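N2b-titin isoform (Homo sapiens, PDB 1YA5) forms the Z1Z2 tandem of immunoglobulin domains at the N-terminal end of the giant muscle protein titin, which probably helps anchor titin in the sarcomeric Z-disc. Local coordinates at residues A23-H28 / A63-P68; V125-I130 / D157-L162. All coordinates share one frame; numbering follows the deposited sequence.

Contact 1. Residues A23-H28 / A63-P68; sequences ATFEAH and AKLTIP
T24 and T66 rise together from one face of an antiparallel strand pair. Each hydroxyl faces the other's methyl: T24 OG1 is 3.8 Å from T66 CG2, and T66 OG1 is 4.0 Å from T24 CG2. This reciprocal fit follows from a shared rotamer, in which each methyl is trans to its own backbone N (chi1, measured to OG1, is -48° in T24) and comes next to the hydroxyl of the other threonine. Along the same face, E26 and K64 meet through their aliphatic stems, E26 CB lying 4.0 Å from K64 CG. Beyond these carbons both chains run extended, and their charged ends stay apart, with E26 OE1 5.1 Å from K64 NZ; the opposite charges may still attract weakly.

The other face carries A23, F25, A27, A63, L65 and I67, all buried. A23 CB approaches I67 CD1 at 4.3 Å. F25 and L65 meet at their bases, while the phenyl ring has L65 CD2 at its edge, near its plane; farther into the core the ring stacks with Y78. The small side chains of A27 and A63 close this row, both touching L80, and W39 lies against F25, A63 and L65.

Six backbone hydrogen bonds zip the strands together at the pairs A23-I67, F25-L65 and A27-A63. The central two are nearly straight, with 170° at the hydrogen for F25 N to L65 O. This alternation of polar outer and apolar inner residues on neighbouring B and E strands is characteristic of one sheet of an immunoglobulin I-set beta-sandwich.

Contact 2. Residues V125-I130 / D157-L162; sequences VRVTGI and DLYSLL
V125 and Y159 form an antiparallel hydrogen-bonded pair, with V125 N to Y159 O at 3.0 Å, and V127 N adds a bond to D157 O, although the short strand axes run at 142° to each other, well short of the 180° of an exactly antiparallel pair.

The side chains above this pairing centre on R126. Its NH1 makes a salt bridge to D157 OD1 at 2.8 Å, with the guanidinium and carboxylate planes turned 61° from each other, so the two groups do not meet as a flat, two-pronged pair. D157 CG lies between its own backbone N and carbonyl carbon (chi1 67°), a torsion that sets OD1 beside R126 NH1. The extended arginine chain also passes over L158: R126 CG is 3.5 Å from L158 CD1, and L158 CB lies over one guanidinium face. The leucine thus supplies an apolar bed for the arginine while the aspartate pairs with its charge.

On the other face, V125 CG2 meets Y159 CB at 3.9 Å, their side chains crossing at an angle. V127 CB approaches ring atom Y159 CE1 at 4.1 Å, so both valines meet the tyrosine from strand 125-130, V125 at its CB and V127 at the ring.

The two segments belong to the B and E strands of the second immunoglobulin I-set sandwich. Strand 121-130 lies between strands 102-106 and 158-163, and the latter is followed outward by strand 150-155. F106 touches both valines, R126 and Q108 are joined through their backbones, and V135 and F137 of strand 134-139, in the facing sheet, pack against Y159.

In the fold
Contacts 1 and 2 join equivalent strands, the second and fourth in chain order of their four-stranded sheets, in two successive immunoglobulin domains. Their centres are 41 Å apart, on opposite sides of the chain's centre, and their nearest atoms are about 17 Å apart. Contact 1 is the more buried: its strands run almost exactly antiparallel with regular bonding throughout, and its charged residues are exposed and form no salt bridge across the strands, unlike those of contact 2. Contact 2 is partly buried and lies where the strand pairing runs out; there a salt bridge reaches across the widening end. Inward-facing apolar residues serve each domain's own core, with an aromatic side chain in both.

Contact 1. Residues A23-H28 / A63-P68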
loop_
_atom_site.group_PDB
_atom_site.type_symbol
_atom_site.label_atom_id
_atom_site.label_comp_id
_atom_site.label_asym_id
_atom_site.label_seq_id
_atom_site.Cartn_x
_atom_site.Cartn_y
_atom_site.Cartn_z
ATOM N N ALA A 23 -9.008 -8.244 10.773
ATOM C CA ALA A 23 -8.993 -6.790 10.727
ATOM C C ALA A 23 -9.046 -6.260 12.139
ATOM O O ALA A 23 -9.899 -6.660 12.917
ATOM C CB ALA A 23 -10.170 -6.285 9.949
ATOM N N THR A 24 -8.113 -5.378 12.476
ATOM C CA THR A 24 -8.034 -4.818 13.801
ATOM C C THR A 24 -8.175 -3.300 13.766
ATOM O O THR A 24 -7.413 -2.608 13.104
ATOM C CB THR A 24 -6.704 -5.171 14.444
ATOM O OG1 THR A 24 -6.462 -6.573 14.275
ATOM C CG2 THR A 24 -6.716 -4.842 15.947
ATOM N N PHE A 25 -9.166 -2.789 14.474
ATOM C CA PHE A 25 -9.302 -1.363 14.658
ATOM C C PHE A 25 -8.994 -1.132 16.101
ATOM O O PHE A 25 -9.608 -1.745 16.965
ATOM C CB PHE A 25 -10.734 -0.950 14.397
ATOM C CG PHE A 25 -11.026 -0.656 12.967
ATOM C CD1 PHE A 25 -11.868 -1.466 12.238
ATOM C CD2 PHE A 25 -10.478 0.451 12.350
ATOM C CE1 PHE A 25 -12.162 -1.171 10.920
ATOM C CE2 PHE A 25 -10.780 0.745 11.025
ATOM C CZ PHE A 25 -11.620 -0.061 10.316
ATOM N N GLU A 26 -8.029 -0.276 16.387
ATOM C CA GLU A 26 -7.807 0.073 17.772
ATOM C C GLU A 26 -7.540 1.569 17.956
ATOM O O GLU A 26 -7.207 2.270 16.996
ATOM C CB GLU A 26 -6.718 -0.795 18.377
ATOM C CG GLU A 26 -5.350 -0.198 18.217
ATOM C CD GLU A 26 -4.238 -1.231 18.204
ATOM O OE1 GLU A 26 -4.470 -2.356 18.710
ATOM O OE2 GLU A 26 -3.136 -0.896 17.693
ATOM N N ALA A 27 -7.738 2.051 19.183
ATOM C CA ALA A 27 -7.622 3.474 19.521
ATOM C C ALA A 27 -7.281 3.642 20.995
ATOM O O ALA A 27 -7.529 2.746 21.803
ATOM C CB ALA A 27 -8.914 4.209 19.216
ATOM N N HIS A 28 -6.721 4.797 21.343
ATOM C CA HIS A 28 -6.485 5.124 22.732
ATOM C C HIS A 28 -7.296 6.356 23.118
ATOM O O HIS A 28 -7.254 7.373 22.426
ATOM C CB HIS A 28 -5.001 5.333 22.992
ATOM C CG HIS A 28 -4.572 4.934 24.370
ATOM N ND1 HIS A 28 -4.012 3.704 24.652
ATOM C CD2 HIS A 28 -4.619 5.604 25.548
ATOM C CE1 HIS A 28 -3.721 3.640 25.940
ATOM N NE2 HIS A 28 -4.078 4.780 26.507
ATOM N N ALA A 63 -9.015 0.799 23.322
ATOM C CA ALA A 63 -10.208 0.321 22.625
ATOM C C ALA A 63 -9.786 -0.434 21.379
ATOM O O ALA A 63 -8.746 -0.142 20.795
ATOM C CB ALA A 63 -11.146 1.476 22.262
ATOM N N LYS A 64 -10.576 -1.396 20.962
ATOM C CA LYS A 64 -10.067 -2.374 20.045
ATOM C C LYS A 64 -11.248 -3.145 19.547
ATOM O O LYS A 64 -12.088 -3.588 20.324
ATOM C CB LYS A 64 -9.102 -3.290 20.777
ATOM C CG LYS A 64 -8.180 -4.131 19.924
ATOM C CD LYS A 64 -7.525 -5.150 20.846
ATOM C CE LYS A 64 -6.355 -5.861 20.204
ATOM N NZ LYS A 64 -5.625 -6.647 21.242
ATOM N N LEU A 65 -11.321 -3.265 18.243
ATOM C CA LEU A 65 -12.316 -4.064 17.614
ATOM C C LEU A 65 -11.551 -4.896 16.601
ATOM O O LEU A 65 -10.792 -4.356 15.802
ATOM C CB LEU A 65 -13.342 -3.159 16.948
ATOM C CG LEU A 65 -14.462 -3.840 16.185
ATOM C CD1 LEU A 65 -15.639 -2.908 16.016
ATOM C CD2 LEU A 65 -13.945 -4.298 14.845
ATOM N N THR A 66 -11.733 -6.216 16.661
ATOM C CA THR A 66 -11.109 -7.166 15.725
ATOM C C THR A 66 -12.146 -8.048 15.045
ATOM O O THR A 66 -12.931 -8.725 15.720
ATOM C CB THR A 66 -10.154 -8.136 16.442
ATOM O OG1 THR A 66 -9.358 -7.423 17.397
ATOM C CG2 THR A 66 -9.252 -8.817 15.437
ATOM N N ILE A 67 -12.147 -8.050 13.720
ATOM C CA ILE A 67 -12.895 -9.039 12.963
ATOM C C ILE A 67 -12.007 -10.217 12.571
ATOM O O ILE A 67 -11.088 -10.070 11.766
ATOM C CB ILE A 67 -13.537 -8.424 11.713
ATOM C CG1 ILE A 67 -14.487 -7.297 12.119
ATOM C CG2 ILE A 67 -14.272 -9.489 10.906
ATOM C CD1 ILE A 67 -14.257 -6.003 11.365
ATOM N N PRO A 68 -12.265 -11.389 13.159
ATOM C CA PRO A 68 -11.488 -12.595 12.868
ATOM C C PRO A 68 -11.227 -12.933 11.398
ATOM O O PRO A 68 -10.057 -13.097 11.021
ATOM C CB PRO A 68 -12.281 -13.686 13.567
ATOM C CG PRO A 68 -12.851 -12.965 14.758
ATOM C CD PRO A 68 -13.271 -11.629 14.213
#

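Contact 2. Residues V125-I130 / D157-L162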
loop_
_atom_site.group_PDB
_atom_site.type_symbol
_atom_site.label_atom_id
_atom_site.label_comp_id
_atom_site.label_asym_id
_atom_site.label_seq_id
_atom_site.Cartn_x
_atom_site.Cartn_y
_atom_site.Cartn_z
ATOM N N VAL A 125 0.896 -28.620 -19.290
ATOM C CA VAL A 125 1.344 -27.487 -18.513
ATOM C C VAL A 125 0.571 -27.526 -17.213
ATOM O O VAL A 125 -0.542 -28.061 -17.171
ATOM C CB VAL A 125 0.995 -26.188 -19.223
ATOM C CG1 VAL A 125 1.484 -26.246 -20.629
ATOM C CG2 VAL A 125 -0.487 -25.971 -19.210
ATOM N N ARG A 126 1.157 -26.980 -16.152
ATOM C CA ARG A 126 0.427 -26.792 -14.912
ATOM C C ARG A 126 0.388 -25.321 -14.568
ATOM O O ARG A 126 1.439 -24.698 -14.382
ATOM C CB ARG A 126 1.084 -27.567 -13.779
ATOM C CG ARG A 126 0.908 -29.051 -13.880
ATOM C CD ARG A 126 1.853 -29.791 -12.951
ATOM N NE ARG A 126 1.290 -31.073 -12.522
ATOM C CZ ARG A 126 0.282 -31.196 -11.654
ATOM N NH1 ARG A 126 -0.284 -30.116 -11.120
ATOM N NH2 ARG A 126 -0.164 -32.398 -11.316
ATOM N N VAL A 127 -0.829 -24.784 -14.448
ATOM C CA VAL A 127 -1.071 -23.347 -14.298
ATOM C C VAL A 127 -1.863 -22.988 -13.038
ATOM O O VAL A 127 -2.876 -23.603 -12.732
ATOM C CB VAL A 127 -1.858 -22.833 -15.509
ATOM C CG1 VAL A 127 -1.971 -21.309 -15.490
ATOM C CG2 VAL A 127 -1.191 -23.294 -16.753
ATOM N N THR A 128 -1.409 -21.970 -12.323
ATOM C CA THR A 128 -2.099 -21.502 -11.133
ATOM C C THR A 128 -2.507 -20.061 -11.359
ATOM O O THR A 128 -1.931 -19.383 -12.194
ATOM C CB THR A 128 -1.159 -21.532 -9.910
ATOM O OG1 THR A 128 -0.012 -20.713 -10.171
ATOM C CG2 THR A 128 -0.650 -22.916 -9.651
ATOM N N GLY A 129 -3.478 -19.591 -10.581
ATOM C CA GLY A 129 -3.954 -18.220 -10.656
ATOM C C GLY A 129 -5.279 -18.039 -9.944
ATOM O O GLY A 129 -6.125 -18.919 -9.930
ATOM N N ILE A 130 -5.453 -16.873 -9.342
ATOM C CA ILE A 130 -6.685 -16.512 -8.652
ATOM C C ILE A 130 -6.997 -15.108 -9.124
ATOM O O ILE A 130 -6.219 -14.200 -8.904
ATOM C CB ILE A 130 -6.480 -16.455 -7.133
ATOM C CG1 ILE A 130 -5.755 -17.710 -6.630
ATOM C CG2 ILE A 130 -7.811 -16.273 -6.431
ATOM C CD1 ILE A 130 -5.525 -17.727 -5.130
ATOM N N ASP A 157 -5.179 -28.456 -11.961
ATOM C CA ASP A 157 -4.479 -27.322 -12.546
ATOM C C ASP A 157 -3.595 -27.827 -13.679
ATOM O O ASP A 157 -2.850 -27.074 -14.285
ATOM C CB ASP A 157 -3.642 -26.608 -11.478
ATOM C CG ASP A 157 -2.487 -27.462 -10.978
ATOM O OD1 ASP A 157 -2.645 -28.709 -10.908
ATOM O OD2 ASP A 157 -1.413 -26.911 -10.647
ATOM N N LEU A 158 -3.695 -29.117 -13.964
ATOM C CA LEU A 158 -2.974 -29.698 -15.083
ATOM C C LEU A 158 -3.811 -29.633 -16.351
ATOM O O LEU A 158 -4.920 -30.144 -16.414
ATOM C CB LEU A 158 -2.571 -31.136 -14.757
ATOM C CG LEU A 158 -1.730 -31.976 -15.721
ATOM C CD1 LEU A 158 -0.473 -31.263 -16.190
ATOM C CD2 LEU A 158 -1.364 -33.296 -15.043
ATOM N N TYR A 159 -3.280 -28.967 -17.359
ATOM C CA TYR A 159 -3.939 -28.902 -18.647
ATOM C C TYR A 159 -3.108 -29.644 -19.699
ATOM O O TYR A 159 -1.908 -29.410 -19.836
ATOM C CB TYR A 159 -4.117 -27.448 -19.074
ATOM C CG TYR A 159 -4.900 -26.589 -18.100
ATOM C CD1 TYR A 159 -4.347 -26.205 -16.882
ATOM C CD2 TYR A 159 -6.191 -26.152 -18.407
ATOM C CE1 TYR A 159 -5.047 -25.428 -15.996
ATOM C CE2 TYR A 159 -6.904 -25.363 -17.522
ATOM C CZ TYR A 159 -6.319 -25.005 -16.319
ATOM O OH TYR A 159 -7.012 -24.214 -15.435
ATOM N N SER A 160 -3.756 -30.532 -20.442
ATOM C CA SER A 160 -3.083 -31.268 -21.493
ATOM C C SER A 160 -3.781 -31.039 -22.810
ATOM O O SER A 160 -4.997 -30.936 -22.856
ATOM C CB SER A 160 -3.084 -32.756 -21.169
ATOM O OG SER A 160 -2.646 -32.955 -19.833
ATOM N N LEU A 161 -3.014 -30.952 -23.885
ATOM C CA LEU A 161 -3.593 -31.170 -25.195
ATOM C C LEU A 161 -3.115 -32.525 -25.677
ATOM O O LEU A 161 -1.919 -32.814 -25.637
ATOM C CB LEU A 161 -3.186 -30.068 -26.161
ATOM C CG LEU A 161 -3.452 -30.326 -27.637
ATOM C CD1 LEU A 161 -4.915 -30.301 -27.899
ATOM C CD2 LEU A 161 -2.748 -29.272 -28.471
ATOM N N LEU A 162 -4.055 -33.366 -26.092
ATOM C CA LEU A 162 -3.734 -34.706 -26.554
ATOM C C LEU A 162 -4.003 -34.829 -28.027
ATOM O O LEU A 162 -5.156 -34.871 -28.453
ATOM C CB LEU A 162 -4.541 -35.764 -25.807
ATOM C CG LEU A 162 -4.403 -37.204 -26.313
ATOM C CD1 LEU A 162 -2.959 -37.589 -26.379
ATOM C CD2 LEU A 162 -5.165 -38.180 -25.442
#